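SIS domain protein (Listeria monocytogenes str. 4b F2365, PDB 3FXA) is a SIS-domain protein that probably binds phosphorylated sugars and may act as a sugar-phosphate isomerase. Local coordinates at residues Lys40-Thr45 / Val172-Tyr177; Cys69-Ala74 / Lys182-Val187. All blocks are in the same frame, centred on the assembly; numbering follows the deposited sequence.

Both contacts use the C-terminal helices, 157-177 in contact 1 and 182-188 in contact 2, which follow each other in the chain. Their centres lie about 12 Å apart. Both are partly buried. Neither has a direct hydrogen bond across it, and each has one water bridge. Contact 1 is helix against helix and rests on methyl packing. Contact 2 sets the loop after helix 55-69 against the last helix. It lies farther from the centre of the chain, and its charged carboxylate is tied to the third subunit. They touch where I70 packs on L174 and where R72 NH2 probably hydrogen-bonds to I41 O. The second subunit packs against both.

Contact 1: Lys40-Thr45 / Val172-Tyr177; sequences KIAECT and VCLMTY
A42 and L174 form the middle of this helix-to-helix contact, with their CA atoms 6.8 Å apart. The methyl of A42 points at the other helix and meets two side chains. A42 CB lies 3.8 Å from L174 CD2 and 3.4 Å from Y177 CE1, approaching the ring obliquely. The two methyls of L174 divide the work. CD2 goes to A42, while L174 CD1 reaches I41 CG2 at 3.6 Å. The side chains of I41 and L174 cross at about a right angle. In I41 the CG2 branch is anti to the backbone N, and this is the branch that touches L174. The side chains of I41 and L174 are buried and meet through carbon alone. I70 and V38 also pack on L174, and I95 of strand 95-99 packs on I41. The backbone I41 O probably accepts a hydrogen bond from R72 NH2, in one of two conformers of R72.

The Y177 ring belongs to the tight part. Its CG stands anti to the backbone N (chi1 -170°), which sends the ring across to helix 31-43, with the CD1-CE1 side against A42. The loose, solvent side begins at the hydroxyl. There a water lies in the plane of the ring, at its edge. It is 2.8 Å from Y177 OH and donates to E43 OE2 at 3.0 Å. E43 is exposed and makes no direct contact with Y177, so the water links the two side chains. No direct hydrogen bond joins the two segments, and dispersion and burial of methyl groups probably carry most of the contact.

Helix 31-43 leads into strand 48-51 of the parallel sheet, and helix 157-177 follows the last strand, 139-142. The contact thus joins two helices flanking the sheet in the alpha-beta-alpha sandwich of the SIS domain.

Contact 2: Cys69-Ala74 / Lys182-Val187; sequences CIERPA and KEQFSV
The carboxylate of E71 and the amide of Q184 lie across the contact from each other, with their planes 29° apart, but they do not stack. The amide nitrogen instead makes a loose approach to the aliphatic part of the glutamate, with Q184 NE2 4.1 Å from E71 CG. The F185 ring also has a distant neighbour. C69 O approaches the ring obliquely, 4.3 Å from F185 CD2. The same ring stacks with H189, and M154 of the second subunit packs on F185.

E71 is bent at chi2 (-75°). The bend sets OE2 beside a water, while CB and CG stay near the glutamine amide. Q184 runs extended beyond CG, which carries its amide over to E71. The water bridges the segments, donating to E71 OE2 and to Q184 O, each at 2.7 Å. The glutamate thus reaches a backbone carbonyl of the helix through water. Its stronger partners lie in the third subunit, where K118 forms a salt bridge with OE2 and Q91 donates to OE1. Q184 OE1 accepts from T181 N, next to the start of the helix.

E71 also has a backbone role. With positive phi (58°), it is the C-prime residue of the Schellman motif that ends helix 55-69. E71 N bonds to N68 O, and R72 N bonds to F67 O. The turn directs the E71 side chain toward helix 182-188.

The chemistry implies a hydrated contact with little direct grip. The carboxylate is held by the water together with a lysine and a glutamine of the third subunit, and the lysine probably favours its charged form. The loop is thus tied to the subunit interface as well as to its own chain.

Contact 1: Lys40-Thr45 / Val172-Tyr177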
loop_
_atom_site.group_PDB
_atom_site.type_symbol
_atom_site.label_atom_id
_atom_site.label_comp_id
_atom_site.label_asym_id
_atom_site.label_seq_id
_atom_site.Cartn_x
_atom_site.Cartn_y
_atom_site.Cartn_z
ATOM N N LYS A 40 27.054 6.758 2.608
ATOM C CA LYS A 40 26.067 7.068 3.655
ATOM C C LYS A 40 25.102 5.904 3.902
ATOM O O LYS A 40 24.815 5.592 5.061
ATOM C CB LYS A 40 25.279 8.330 3.309
ATOM C CG LYS A 40 24.553 8.979 4.491
ATOM C CD LYS A 40 25.526 9.763 5.371
ATOM C CE LYS A 40 24.831 10.425 6.554
ATOM N NZ LYS A 40 25.828 10.991 7.504
ATOM N N ILE A 41 24.598 5.276 2.833
ATOM C CA ILE A 41 23.650 4.146 2.951
ATOM C C ILE A 41 24.346 2.901 3.504
ATOM O O ILE A 41 23.785 2.212 4.349
ATOM C CB ILE A 41 22.839 3.890 1.659
ATOM C CG1 ILE A 41 21.935 5.095 1.376
ATOM C CG2 ILE A 41 22.019 2.575 1.724
ATOM C CD1 ILE A 41 21.220 5.004 -0.001
ATOM N N ALA A 42 25.583 2.650 3.084
ATOM C CA ALA A 42 26.393 1.557 3.648
ATOM C C ALA A 42 26.637 1.726 5.158
ATOM O O ALA A 42 26.590 0.756 5.887
ATOM C CB ALA A 42 27.732 1.457 2.937
ATOM N N GLU A 43 26.833 2.968 5.596
ATOM C CA GLU A 43 27.096 3.312 7.011
ATOM C C GLU A 43 25.825 3.389 7.874
ATOM O O GLU A 43 25.905 3.381 9.106
ATOM C CB GLU A 43 27.860 4.656 7.087
ATOM C CG GLU A 43 29.297 4.563 6.534
ATOM C CD GLU A 43 30.002 5.906 6.310
ATOM O OE1 GLU A 43 29.396 6.990 6.450
ATOM O OE2 GLU A 43 31.197 5.863 5.957
ATOM N N CYS A 44 24.658 3.441 7.244
ATOM C CA CYS A 44 23.388 3.627 7.989
ATOM C C CYS A 44 23.060 2.495 8.974
ATOM O O CYS A 44 22.974 1.334 8.600
ATOM C CB CYS A 44 22.246 3.827 7.004
ATOM S SG CYS A 44 20.715 4.371 7.768
ATOM N N THR A 45 22.884 2.849 10.253
ATOM C CA THR A 45 22.492 1.898 11.308
ATOM C C THR A 45 20.972 1.894 11.574
ATOM O O THR A 45 20.483 1.074 12.373
ATOM C CB THR A 45 23.221 2.199 12.646
ATOM O OG1 THR A 45 22.826 3.480 13.155
ATOM C CG2 THR A 45 24.724 2.165 12.431
ATOM N N VAL A 172 23.072 -1.794 -6.673
ATOM C CA VAL A 172 23.966 -2.807 -7.227
ATOM C C VAL A 172 25.386 -2.547 -6.702
ATOM O O VAL A 172 26.055 -3.489 -6.264
ATOM C CB VAL A 172 23.936 -2.826 -8.761
ATOM C CG1 VAL A 172 25.039 -3.719 -9.315
ATOM C CG2 VAL A 172 22.576 -3.313 -9.281
ATOM N N CYS A 173 25.812 -1.277 -6.720
ATOM C CA CYS A 173 27.122 -0.883 -6.179
ATOM C C CYS A 173 27.263 -1.275 -4.705
ATOM O O CYS A 173 28.312 -1.827 -4.314
ATOM C CB CYS A 173 27.407 0.587 -6.382
ATOM S SG CYS A 173 29.102 0.947 -5.987
ATOM N N LEU A 174 26.209 -1.049 -3.920
ATOM C CA LEU A 174 26.179 -1.469 -2.492
ATOM C C LEU A 174 26.414 -2.970 -2.247
ATOM O O LEU A 174 27.054 -3.333 -1.256
ATOM C CB LEU A 174 24.871 -0.989 -1.789
ATOM C CG LEU A 174 24.848 0.522 -1.502
ATOM C CD1 LEU A 174 23.409 0.999 -1.196
ATOM C CD2 LEU A 174 25.809 0.885 -0.346
HETATM N N MSE A 175 25.956 -3.841 -3.148
HETATM C CA MSE A 175 26.122 -5.297 -2.969
HETATM C C MSE A 175 27.604 -5.662 -2.903
HETATM O O MSE A 175 28.039 -6.424 -2.035
HETATM C CB MSE A 175 25.423 -6.064 -4.076
HETATM C CG MSE A 175 23.904 -5.929 -4.023
HETATM SE SE MSE A 175 23.002 -6.620 -5.605
HETATM C CE MSE A 175 23.360 -8.482 -5.389
ATOM N N THR A 176 28.368 -5.047 -3.800
ATOM C CA THR A 176 29.834 -5.223 -3.829
ATOM C C THR A 176 30.498 -4.451 -2.675
ATOM O O THR A 176 31.363 -5.015 -1.973
ATOM C CB THR A 176 30.429 -4.834 -5.207
ATOM O OG1 THR A 176 29.907 -5.720 -6.211
ATOM C CG2 THR A 176 31.962 -4.957 -5.179
ATOM N N TYR A 177 30.093 -3.189 -2.460
ATOM C CA TYR A 177 30.646 -2.307 -1.411
ATOM C C TYR A 177 30.542 -2.937 -0.029
ATOM O O TYR A 177 31.469 -2.844 0.757
ATOM C CB TYR A 177 29.914 -0.941 -1.388
ATOM C CG TYR A 177 30.541 0.122 -0.513
ATOM C CD1 TYR A 177 30.305 0.155 0.866
ATOM C CD2 TYR A 177 31.342 1.128 -1.061
ATOM C CE1 TYR A 177 30.879 1.144 1.675
ATOM C CE2 TYR A 177 31.920 2.117 -0.258
ATOM C CZ TYR A 177 31.689 2.116 1.109
ATOM O OH TYR A 177 32.278 3.093 1.865
HETATM O O HOH W 1 31.612 3.193 4.577
#

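Contact 2: Cys69-Ala74 / Lys182-Val187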
loop_
_atom_site.group_PDB
_atom_site.type_symbol
_atom_site.label_atom_id
_atom_site.label_comp_id
_atom_site.label_asym_id
_atom_site.label_seq_id
_atom_site.Cartn_x
_atom_site.Cartn_y
_atom_site.Cartn_z
ATOM N N CYS A 69 15.876 -5.765 -0.410
ATOM C CA CYS A 69 16.485 -6.930 -1.021
ATOM C C CYS A 69 17.976 -7.105 -0.722
ATOM O O CYS A 69 18.449 -8.240 -0.697
ATOM C CB CYS A 69 16.268 -6.925 -2.535
ATOM S SG CYS A 69 14.604 -7.191 -3.035
ATOM N N ILE A 70 18.683 -5.983 -0.484
ATOM C CA ILE A 70 20.112 -6.005 -0.181
ATOM C C ILE A 70 20.407 -5.734 1.305
ATOM O O ILE A 70 21.479 -5.229 1.669
ATOM C CB ILE A 70 20.935 -5.086 -1.100
ATOM C CG1 ILE A 70 20.641 -3.604 -0.892
ATOM C CG2 ILE A 70 20.721 -5.493 -2.547
ATOM C CD1 ILE A 70 21.889 -2.711 -1.135
ATOM N N GLU A 71 19.453 -6.094 2.173
ATOM C CA GLU A 71 19.610 -5.935 3.622
ATOM C C GLU A 71 19.878 -4.496 4.081
ATOM O O GLU A 71 20.722 -4.273 4.961
ATOM C CB GLU A 71 20.637 -6.951 4.161
ATOM C CG GLU A 71 20.080 -8.340 4.300
ATOM C CD GLU A 71 19.144 -8.495 5.510
ATOM O OE1 GLU A 71 19.328 -7.773 6.535
ATOM O OE2 GLU A 71 18.254 -9.362 5.444
ATOM N N ARG A 72 19.231 -3.541 3.404
ATOM C CA ARG A 72 19.235 -2.133 3.792
ATOM C C ARG A 72 17.768 -1.828 4.107
ATOM O O ARG A 72 16.989 -1.463 3.201
ATOM C CB ARG A 72 19.800 -1.203 2.710
ATOM C CG ARG A 72 21.263 -1.495 2.360
ATOM C CD ARG A 72 22.026 -1.796 3.621
ATOM N NE ARG A 72 22.465 -0.656 4.387
ATOM C CZ ARG A 72 22.850 -0.744 5.658
ATOM N NH1 ARG A 72 22.812 -1.907 6.298
ATOM N NH2 ARG A 72 23.248 0.333 6.294
ATOM N N PRO A 73 17.344 -2.020 5.400
ATOM C CA PRO A 73 15.936 -1.766 5.749
ATOM C C PRO A 73 15.431 -0.441 5.210
ATOM O O PRO A 73 16.133 0.582 5.329
ATOM C CB PRO A 73 15.929 -1.725 7.270
ATOM C CG PRO A 73 17.215 -2.193 7.717
ATOM C CD PRO A 73 18.100 -2.481 6.583
ATOM N N ALA A 74 14.241 -0.490 4.621
ATOM C CA ALA A 74 13.618 0.658 3.980
ATOM C C ALA A 74 12.107 0.578 4.103
ATOM O O ALA A 74 11.543 -0.508 4.182
ATOM C CB ALA A 74 14.023 0.707 2.549
ATOM N N LYS A 182 25.077 -14.345 -1.219
ATOM C CA LYS A 182 23.955 -15.154 -1.725
ATOM C C LYS A 182 23.201 -15.764 -0.538
ATOM O O LYS A 182 21.985 -15.963 -0.605
ATOM C CB LYS A 182 24.447 -16.297 -2.636
ATOM C CG LYS A 182 25.093 -15.847 -3.951
ATOM C CD LYS A 182 25.684 -17.033 -4.728
ATOM C CE LYS A 182 26.408 -16.590 -5.998
ATOM N NZ LYS A 182 25.496 -16.012 -7.016
ATOM N N GLU A 183 23.933 -16.068 0.538
ATOM C CA GLU A 183 23.345 -16.645 1.754
ATOM C C GLU A 183 22.360 -15.659 2.403
ATOM O O GLU A 183 21.260 -16.068 2.811
ATOM C CB GLU A 183 24.433 -17.118 2.739
ATOM C CG GLU A 183 25.177 -18.414 2.323
ATOM C CD GLU A 183 26.139 -18.297 1.113
ATOM O OE1 GLU A 183 26.559 -17.178 0.726
ATOM O OE2 GLU A 183 26.490 -19.358 0.546
ATOM N N GLN A 184 22.755 -14.389 2.502
ATOM C CA GLN A 184 21.870 -13.315 2.987
ATOM C C GLN A 184 20.654 -13.177 2.076
ATOM O O GLN A 184 19.541 -13.042 2.570
ATOM C CB GLN A 184 22.571 -11.966 3.026
ATOM C CG GLN A 184 23.563 -11.770 4.117
ATOM C CD GLN A 184 24.308 -10.478 3.908
ATOM O OE1 GLN A 184 25.173 -10.392 3.040
ATOM N NE2 GLN A 184 23.963 -9.461 4.678
ATOM N N PHE A 185 20.879 -13.159 0.759
ATOM C CA PHE A 185 19.793 -13.121 -0.241
ATOM C C PHE A 185 18.804 -14.275 -0.037
ATOM O O PHE A 185 17.588 -14.057 -0.024
ATOM C CB PHE A 185 20.357 -13.188 -1.669
ATOM C CG PHE A 185 19.341 -12.922 -2.749
ATOM C CD1 PHE A 185 18.561 -13.959 -3.278
ATOM C CD2 PHE A 185 19.192 -11.637 -3.274
ATOM C CE1 PHE A 185 17.615 -13.698 -4.289
ATOM C CE2 PHE A 185 18.277 -11.381 -4.289
ATOM C CZ PHE A 185 17.482 -12.414 -4.788
ATOM N N SER A 186 19.317 -15.480 0.183
ATOM C CA SER A 186 18.472 -16.672 0.324
ATOM C C SER A 186 17.514 -16.630 1.531
ATOM O O SER A 186 16.400 -17.140 1.430
ATOM C CB SER A 186 19.318 -17.954 0.375
ATOM O OG SER A 186 20.046 -18.042 1.588
ATOM N N VAL A 187 17.950 -16.007 2.629
ATOM C CA VAL A 187 17.144 -15.875 3.858
ATOM C C VAL A 187 15.893 -15.049 3.604
ATOM O O VAL A 187 14.800 -15.449 4.045
ATOM C CB VAL A 187 17.946 -15.256 5.024
ATOM C CG1 VAL A 187 17.022 -14.916 6.214
ATOM C CG2 VAL A 187 19.037 -16.228 5.481
HETATM O O HOH W 2 19.427 -11.712 4.899
#